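Local coordinates for formiminotetrahydrofolate cyclodeaminase (Thermotoga maritima, PDB 1O5H), which probably catalyses the ring closure and deamination of 5-formiminotetrahydrofolate to 5,10-methenyltetrahydrofolate, with release of ammonia, at residues Val124-Lys129 with Leu185-Glu190; Leu131-Glu136 with Glu192-Gly197. All blocks are in the same frame, centred on the assembly; numbering follows the deposited sequence.

Contact 1 (Val124-Lys129 with Leu185-Glu190); sequences VIRVMK and LEELEE
Over one face of the Arg126 guanidinium sits the carboxylate oxygen OE2 of Glu187, with the two flat groups turned 75° against each other. The pair ties helix 107-141 to helix 178-206, two parallel neighbours in an all-helical bundle. It is a salt bridge in which OE2 lies 2.7 Å from Arg126 NE. Because the oxygen stands above the guanidinium plane, the charges meet without the two-pronged, coplanar fit of a classic arginine-carboxylate pair. The other oxygen, Glu187 OE1, stays farther back, 3.7 Å from Arg126 NH1. Glu187 reaches across with CG anti to its backbone N (chi1 -167°) and an extended chain, meeting the arginine chain at about a right angle. Cutting Glu187 back to an alanine here is likely to leave the Arg126 guanidinium without its close carboxylate mate; the ion pair with Asp123 is long and weak. Lys129 makes a weak hydrogen bond to Gln191, one more polar link between the same helices. On the buried side Ile125 and Leu188 close the interface, and Glu164 of helix 147-172 touches Ile125. The two hydrophobic chains meet methyl to methyl, Ile125 CD1 standing 3.8 Å from Leu188 CD1.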
ATOM      1  N   VAL A 124      -1.888  12.486  -7.715  1.00 37.74           N
ATOM      2  CA  VAL A 124      -1.251  11.336  -7.090  1.00 34.28           C
ATOM      3  C   VAL A 124      -0.930  10.305  -8.144  1.00 35.66           C
ATOM      4  O   VAL A 124       0.180   9.771  -8.173  1.00 38.46           O
ATOM      5  CB  VAL A 124      -2.125  10.671  -6.016  1.00 32.67           C
ATOM      6  CG1 VAL A 124      -1.446   9.435  -5.506  1.00 24.87           C
ATOM      7  CG2 VAL A 124      -2.369  11.620  -4.869  1.00 27.24           C
ATOM      8  N   ILE A 125      -1.886  10.034  -9.022  1.00 33.44           N
ATOM      9  CA  ILE A 125      -1.666   9.067 -10.093  1.00 34.34           C
ATOM     10  C   ILE A 125      -0.505   9.453 -10.998  1.00 36.14           C
ATOM     11  O   ILE A 125       0.256   8.610 -11.460  1.00 34.93           O
ATOM     12  CB  ILE A 125      -2.924   8.903 -10.937  1.00 35.25           C
ATOM     13  CG1 ILE A 125      -3.985   8.134 -10.157  1.00 37.27           C
ATOM     14  CG2 ILE A 125      -2.601   8.167 -12.204  1.00 32.55           C
ATOM     15  CD1 ILE A 125      -5.328   8.086 -10.827  1.00 34.47           C
ATOM     16  N   ARG A 126      -0.357  10.739 -11.264  1.00 38.69           N
ATOM     17  CA  ARG A 126       0.740  11.127 -12.123  1.00 39.53           C
ATOM     18  C   ARG A 126       2.037  10.778 -11.454  1.00 37.74           C
ATOM     19  O   ARG A 126       2.914  10.240 -12.098  1.00 40.53           O
ATOM     20  CB  ARG A 126       0.725  12.600 -12.410  1.00 42.00           C
ATOM     21  CG  ARG A 126      -0.383  13.090 -13.264  1.00 47.47           C
ATOM     22  CD  ARG A 126      -0.115  14.513 -13.620  1.00 67.67           C
ATOM     23  NE  ARG A 126      -1.306  15.192 -14.087  1.00 87.99           N
ATOM     24  CZ  ARG A 126      -1.262  16.296 -14.808  1.00 94.93           C
ATOM     25  NH1 ARG A 126      -2.393  16.890 -15.206  1.00 98.93           N
ATOM     26  NH2 ARG A 126      -0.074  16.798 -15.143  1.00 94.91           N
ATOM     27  N   VAL A 127       2.167  11.081 -10.168  1.00 35.42           N
ATOM     28  CA  VAL A 127       3.367  10.665  -9.447  1.00 36.27           C
ATOM     29  C   VAL A 127       3.542   9.149  -9.550  1.00 35.66           C
ATOM     30  O   VAL A 127       4.640   8.659  -9.811  1.00 35.63           O
ATOM     31  CB  VAL A 127       3.352  11.094  -7.978  1.00 38.67           C
ATOM     32  CG1 VAL A 127       4.636  10.663  -7.298  1.00 36.91           C
ATOM     33  CG2 VAL A 127       3.143  12.624  -7.842  1.00 32.75           C
HETATM   34  N   MSE A 128       2.459   8.406  -9.407  1.00 34.35           N
HETATM   35  CA  MSE A 128       2.554   6.966  -9.583  1.00 36.78           C
HETATM   36  C   MSE A 128       3.060   6.593 -10.959  1.00 38.38           C
HETATM   37  O   MSE A 128       3.929   5.733 -11.079  1.00 43.78           O
HETATM   38  CB  MSE A 128       1.230   6.261  -9.277  1.00 36.71           C
HETATM   39  CG  MSE A 128       0.860   6.291  -7.795  1.00 36.39           C
HETATM   40 SE   MSE A 128       2.266   5.528  -6.611  1.00 49.82          SE
HETATM   41  CE  MSE A 128       3.385   7.110  -6.196  1.00 28.04           C
ATOM     42  N   LYS A 129       2.554   7.230 -12.006  1.00 36.56           N
ATOM     43  CA  LYS A 129       3.139   7.008 -13.324  1.00 37.86           C
ATOM     44  C   LYS A 129       4.677   7.215 -13.304  1.00 38.49           C
ATOM     45  O   LYS A 129       5.432   6.425 -13.883  1.00 38.06           O
ATOM     46  CB  LYS A 129       2.477   7.912 -14.368  1.00 40.93           C
ATOM     47  CG  LYS A 129       3.015   7.824 -15.804  1.00 35.90           C
ATOM     48  CD  LYS A 129       4.239   8.695 -16.038  1.00 50.35           C
ATOM     49  CE  LYS A 129       3.986  10.194 -15.860  1.00 56.09           C
ATOM     50  NZ  LYS A 129       2.846  10.719 -16.666  1.00 59.19           N
ATOM     51  N   LEU A 185     -11.091  11.927 -17.674  1.00 38.71           N
ATOM     52  CA  LEU A 185     -11.238  10.517 -17.941  1.00 37.44           C
ATOM     53  C   LEU A 185     -10.188  10.084 -18.927  1.00 37.78           C
ATOM     54  O   LEU A 185      -9.562   9.032 -18.779  1.00 40.42           O
ATOM     55  CB  LEU A 185     -12.620  10.221 -18.489  1.00 39.00           C
ATOM     56  CG  LEU A 185     -13.638   9.567 -17.551  1.00 40.45           C
ATOM     57  CD1 LEU A 185     -13.969  10.508 -16.490  1.00 44.54           C
ATOM     58  CD2 LEU A 185     -14.891   9.314 -18.310  1.00 50.51           C
ATOM     59  N   GLU A 186      -9.985  10.913 -19.932  1.00 37.74           N
ATOM     60  CA  GLU A 186      -8.971  10.658 -20.918  1.00 39.38           C
ATOM     61  C   GLU A 186      -7.556  10.518 -20.323  1.00 39.92           C
ATOM     62  O   GLU A 186      -6.861   9.514 -20.570  1.00 40.45           O
ATOM     63  CB  GLU A 186      -8.973  11.757 -21.933  1.00 36.18           C
ATOM     64  CG  GLU A 186      -8.149  11.375 -23.124  1.00 47.89           C
ATOM     65  CD  GLU A 186      -8.805  10.256 -23.883  1.00 57.42           C
ATOM     66  OE1 GLU A 186      -9.700  10.559 -24.704  1.00 81.31           O
ATOM     67  OE2 GLU A 186      -8.442   9.092 -23.639  1.00 44.30           O
ATOM     68  N   GLU A 187      -7.148  11.524 -19.546  1.00 36.36           N
ATOM     69  CA  GLU A 187      -5.887  11.497 -18.836  1.00 33.48           C
ATOM     70  C   GLU A 187      -5.782  10.246 -17.989  1.00 34.01           C
ATOM     71  O   GLU A 187      -4.806   9.520 -18.027  1.00 34.58           O
ATOM     72  CB  GLU A 187      -5.808  12.687 -17.911  1.00 32.58           C
ATOM     73  CG  GLU A 187      -4.403  12.900 -17.384  1.00 38.11           C
ATOM     74  CD  GLU A 187      -4.285  14.013 -16.350  1.00 34.29           C
ATOM     75  OE1 GLU A 187      -5.261  14.737 -16.107  1.00 23.05           O
ATOM     76  OE2 GLU A 187      -3.187  14.162 -15.778  1.00 52.03           O
ATOM     77  N   LEU A 188      -6.803   9.995 -17.195  1.00 34.65           N
ATOM     78  CA  LEU A 188      -6.828   8.788 -16.394  1.00 33.31           C
ATOM     79  C   LEU A 188      -6.514   7.547 -17.240  1.00 34.42           C
ATOM     80  O   LEU A 188      -5.769   6.679 -16.829  1.00 37.03           O
ATOM     81  CB  LEU A 188      -8.191   8.654 -15.759  1.00 29.99           C
ATOM     82  CG  LEU A 188      -8.448   7.407 -14.967  1.00 33.06           C
ATOM     83  CD1 LEU A 188      -7.324   7.187 -13.975  1.00 36.52           C
ATOM     84  CD2 LEU A 188      -9.791   7.570 -14.248  1.00 39.43           C
ATOM     85  N   GLU A 189      -7.079   7.483 -18.436  1.00 34.81           N
ATOM     86  CA  GLU A 189      -6.991   6.310 -19.290  1.00 32.92           C
ATOM     87  C   GLU A 189      -5.540   6.046 -19.678  1.00 35.10           C
ATOM     88  O   GLU A 189      -5.049   4.902 -19.659  1.00 36.52           O
ATOM     89  CB  GLU A 189      -7.833   6.599 -20.520  1.00 30.67           C
ATOM     90  CG  GLU A 189      -8.453   5.376 -21.138  1.00 35.75           C
ATOM     91  CD  GLU A 189      -9.373   5.705 -22.295  1.00 44.14           C
ATOM     92  OE1 GLU A 189      -9.015   6.504 -23.212  1.00 42.66           O
ATOM     93  OE2 GLU A 189     -10.455   5.120 -22.299  1.00 48.79           O
ATOM     94  N   GLU A 190      -4.865   7.140 -20.015  1.00 34.99           N
ATOM     95  CA  GLU A 190      -3.472   7.155 -20.400  1.00 33.30           C
ATOM     96  C   GLU A 190      -2.540   6.839 -19.257  1.00 34.24           C
ATOM     97  O   GLU A 190      -1.630   6.024 -19.407  1.00 37.46           O
ATOM     98  CB  GLU A 190      -3.132   8.522 -20.845  1.00 30.16           C
ATOM     99  CG  GLU A 190      -4.169   9.108 -21.732  1.00 32.47           C
ATOM    100  CD  GLU A 190      -3.533   9.594 -22.974  1.00 48.14           C
ATOM    101  OE1 GLU A 190      -2.872   8.706 -23.588  1.00 73.20           O
ATOM    102  OE2 GLU A 190      -3.663  10.818 -23.282  1.00 14.72           O
TER

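Contact 2 (Leu131-Glu136 with Glu192-Gly197); sequences LAHELE and EAQIEG
His133 NE2 and Gln194 OE1 form the nearest polar pair across this contact, at 3.7 Å, a separation that amounts to loose polar packing. The amide oxygen comes to the edge of the imidazole, in the plane of the ring, while the amide itself is turned 55° from that plane. Both side chains start with CG anti to the carbonyl carbon (chi1 -83° for His133, -81° for Gln194), and the extended glutamine carries its OE1 across to the ring edge. The same oxygen also packs against the aliphatic CG of Lys129, one turn earlier on helix 107-141.

Beneath this partly exposed pair the parallel helices 107-141 and 178-206 of the bundle come close, the CA atoms of Ala132 and Ile195 being 5.9 Å apart. This is in keeping with the small residue at this point: the Ala132 methyl points toward helix 178-206, and its CB lies 4.4 Å from Ile195 CA, packed nearly against backbone. It also borders the Ile195 side chain, with Ala132 CB 4.5 Å from Ile195 CG1. Phe161 of helix 147-172 touches Ile195 as well, so the isoleucine is packed by two helices.

Glu136 starts out toward 192-197, and its OE2 makes a salt bridge with Arg201 NE, farther along helix 178-206. Glu192 pairs through OE1 with Lys165 NZ of helix 147-172.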
ATOM      1  N   LEU A 131       6.639   6.915 -10.686  1.00 37.18           N
ATOM      2  CA  LEU A 131       7.222   5.864  -9.881  1.00 34.50           C
ATOM      3  C   LEU A 131       7.326   4.618 -10.712  1.00 34.70           C
ATOM      4  O   LEU A 131       8.354   3.963 -10.713  1.00 34.57           O
ATOM      5  CB  LEU A 131       6.391   5.613  -8.628  1.00 34.67           C
ATOM      6  CG  LEU A 131       6.796   4.403  -7.779  1.00 34.19           C
ATOM      7  CD1 LEU A 131       8.226   4.546  -7.303  1.00 25.66           C
ATOM      8  CD2 LEU A 131       5.863   4.196  -6.581  1.00 34.43           C
ATOM      9  N   ALA A 132       6.274   4.308 -11.454  1.00 36.65           N
ATOM     10  CA  ALA A 132       6.269   3.088 -12.251  1.00 38.59           C
ATOM     11  C   ALA A 132       7.432   3.091 -13.216  1.00 38.49           C
ATOM     12  O   ALA A 132       8.160   2.137 -13.273  1.00 40.72           O
ATOM     13  CB  ALA A 132       4.970   2.939 -12.989  1.00 38.01           C
ATOM     14  N   HIS A 133       7.620   4.175 -13.956  1.00 40.82           N
ATOM     15  CA  HIS A 133       8.713   4.261 -14.926  1.00 43.06           C
ATOM     16  C   HIS A 133      10.070   4.056 -14.272  1.00 44.89           C
ATOM     17  O   HIS A 133      10.964   3.448 -14.876  1.00 47.96           O
ATOM     18  CB  HIS A 133       8.700   5.574 -15.732  1.00 43.51           C
ATOM     19  CG  HIS A 133       7.764   5.556 -16.908  1.00 55.20           C
ATOM     20  ND1 HIS A 133       7.998   4.801 -18.040  1.00 61.12           N
ATOM     21  CD2 HIS A 133       6.590   6.199 -17.128  1.00 65.14           C
ATOM     22  CE1 HIS A 133       7.010   4.977 -18.903  1.00 62.12           C
ATOM     23  NE2 HIS A 133       6.141   5.820 -18.374  1.00 65.51           N
ATOM     24  N   GLU A 134      10.237   4.528 -13.042  1.00 43.52           N
ATOM     25  CA  GLU A 134      11.504   4.337 -12.363  1.00 43.09           C
ATOM     26  C   GLU A 134      11.682   2.895 -11.924  1.00 42.10           C
ATOM     27  O   GLU A 134      12.800   2.349 -11.965  1.00 42.48           O
ATOM     28  CB  GLU A 134      11.648   5.268 -11.168  1.00 44.92           C
ATOM     29  CG  GLU A 134      11.494   6.759 -11.472  1.00 52.84           C
ATOM     30  CD  GLU A 134      12.590   7.350 -12.343  1.00 60.19           C
ATOM     31  OE1 GLU A 134      13.148   6.657 -13.216  1.00 67.69           O
ATOM     32  OE2 GLU A 134      12.885   8.545 -12.170  1.00 69.11           O
ATOM     33  N   LEU A 135      10.579   2.275 -11.511  1.00 39.96           N
ATOM     34  CA  LEU A 135      10.614   0.886 -11.091  1.00 35.60           C
ATOM     35  C   LEU A 135      10.958   0.070 -12.287  1.00 36.97           C
ATOM     36  O   LEU A 135      11.692  -0.895 -12.163  1.00 39.47           O
ATOM     37  CB  LEU A 135       9.294   0.438 -10.478  1.00 35.97           C
ATOM     38  CG  LEU A 135       9.026   1.027  -9.088  1.00 35.14           C
ATOM     39  CD1 LEU A 135       7.767   0.520  -8.473  1.00 29.72           C
ATOM     40  CD2 LEU A 135      10.174   0.720  -8.157  1.00 37.52           C
ATOM     41  N   GLU A 136      10.504   0.467 -13.471  1.00 37.43           N
ATOM     42  CA  GLU A 136      10.946  -0.279 -14.648  1.00 40.53           C
ATOM     43  C   GLU A 136      12.472  -0.159 -14.855  1.00 42.14           C
ATOM     44  O   GLU A 136      13.163  -1.158 -15.125  1.00 44.71           O
ATOM     45  CB  GLU A 136      10.194   0.115 -15.900  1.00 39.87           C
ATOM     46  CG  GLU A 136      10.458  -0.862 -17.016  1.00 40.91           C
ATOM     47  CD  GLU A 136       9.708  -0.544 -18.283  1.00 56.17           C
ATOM     48  OE1 GLU A 136       8.686   0.179 -18.250  1.00 50.85           O
ATOM     49  OE2 GLU A 136      10.149  -1.054 -19.331  1.00 70.14           O
ATOM     50  N   GLU A 192      -3.276   5.249 -16.737  1.00 32.99           N
ATOM     51  CA  GLU A 192      -3.520   3.863 -16.457  1.00 35.33           C
ATOM     52  C   GLU A 192      -2.644   2.969 -17.338  1.00 38.45           C
ATOM     53  O   GLU A 192      -1.977   2.033 -16.852  1.00 39.47           O
ATOM     54  CB  GLU A 192      -4.985   3.544 -16.666  1.00 34.29           C
ATOM     55  CG  GLU A 192      -5.328   2.142 -16.224  1.00 43.24           C
ATOM     56  CD  GLU A 192      -6.792   1.928 -15.944  1.00 42.66           C
ATOM     57  OE1 GLU A 192      -7.588   2.900 -15.943  1.00 51.77           O
ATOM     58  OE2 GLU A 192      -7.136   0.763 -15.731  1.00 46.63           O
ATOM     59  N   ALA A 193      -2.625   3.273 -18.638  1.00 38.76           N
ATOM     60  CA  ALA A 193      -1.962   2.395 -19.579  1.00 36.18           C
ATOM     61  C   ALA A 193      -0.475   2.383 -19.300  1.00 37.68           C
ATOM     62  O   ALA A 193       0.149   1.308 -19.283  1.00 39.08           O
ATOM     63  CB  ALA A 193      -2.259   2.796 -20.988  1.00 32.56           C
ATOM     64  N   GLN A 194       0.077   3.567 -19.025  1.00 37.10           N
ATOM     65  CA  GLN A 194       1.501   3.700 -18.746  1.00 39.44           C
ATOM     66  C   GLN A 194       1.839   2.903 -17.514  1.00 40.04           C
ATOM     67  O   GLN A 194       2.724   2.043 -17.544  1.00 43.57           O
ATOM     68  CB  GLN A 194       1.909   5.165 -18.637  1.00 37.14           C
ATOM     69  CG  GLN A 194       2.118   5.811 -20.035  1.00 42.30           C
ATOM     70  CD  GLN A 194       2.361   7.310 -19.967  1.00 47.59           C
ATOM     71  OE1 GLN A 194       3.122   7.773 -19.113  1.00 67.02           O
ATOM     72  NE2 GLN A 194       1.710   8.082 -20.865  1.00 66.35           N
ATOM     73  N   ILE A 195       1.060   3.115 -16.462  1.00 39.24           N
ATOM     74  CA  ILE A 195       1.256   2.427 -15.214  1.00 38.20           C
ATOM     75  C   ILE A 195       1.064   0.897 -15.333  1.00 42.01           C
ATOM     76  O   ILE A 195       1.914   0.141 -14.877  1.00 42.77           O
ATOM     77  CB  ILE A 195       0.344   3.032 -14.126  1.00 37.12           C
ATOM     78  CG1 ILE A 195       0.810   4.445 -13.773  1.00 38.57           C
ATOM     79  CG2 ILE A 195       0.362   2.172 -12.866  1.00 25.13           C
ATOM     80  CD1 ILE A 195      -0.134   5.149 -12.878  1.00 30.95           C
ATOM     81  N   GLU A 196      -0.032   0.439 -15.937  1.00 42.79           N
ATOM     82  CA  GLU A 196      -0.209  -0.997 -16.170  1.00 43.79           C
ATOM     83  C   GLU A 196       0.965  -1.594 -16.900  1.00 44.21           C
ATOM     84  O   GLU A 196       1.470  -2.645 -16.492  1.00 44.85           O
ATOM     85  CB  GLU A 196      -1.438  -1.274 -17.026  1.00 45.82           C
ATOM     86  CG  GLU A 196      -2.711  -1.542 -16.246  1.00 57.94           C
ATOM     87  CD  GLU A 196      -2.496  -2.536 -15.120  1.00 73.28           C
ATOM     88  OE1 GLU A 196      -2.088  -3.699 -15.399  1.00 73.93           O
ATOM     89  OE2 GLU A 196      -2.728  -2.140 -13.948  1.00 71.22           O
ATOM     90  N   GLY A 197       1.388  -0.920 -17.979  1.00 40.22           N
ATOM     91  CA  GLY A 197       2.443  -1.417 -18.816  1.00 37.58           C
ATOM     92  C   GLY A 197       3.702  -1.619 -18.032  1.00 38.69           C
ATOM     93  O   GLY A 197       4.201  -2.742 -17.967  1.00 38.45           O
TER

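In the fold
Contacts 1 and 2 are successive stations on one interface between helices 107-141 and 178-206, their centres about 10 Å apart. A shift of seven residues on both helices carries one into the other: Ile125 gives way to Ala132, Leu188 to Ile195. The CA atoms of Ile125 and Leu188 are 8.2 Å apart in contact 1, wider than the nearest pair of contact 2, in keeping with large side chains in the first and an alanine in the second. Each has a buried apolar half and a more accessible polar half, but a salt bridge serves contact 1 and a looser histidine-glutamine pair contact 2. Ile195 joins them, its CD1 3.8 Å from Ile125 O.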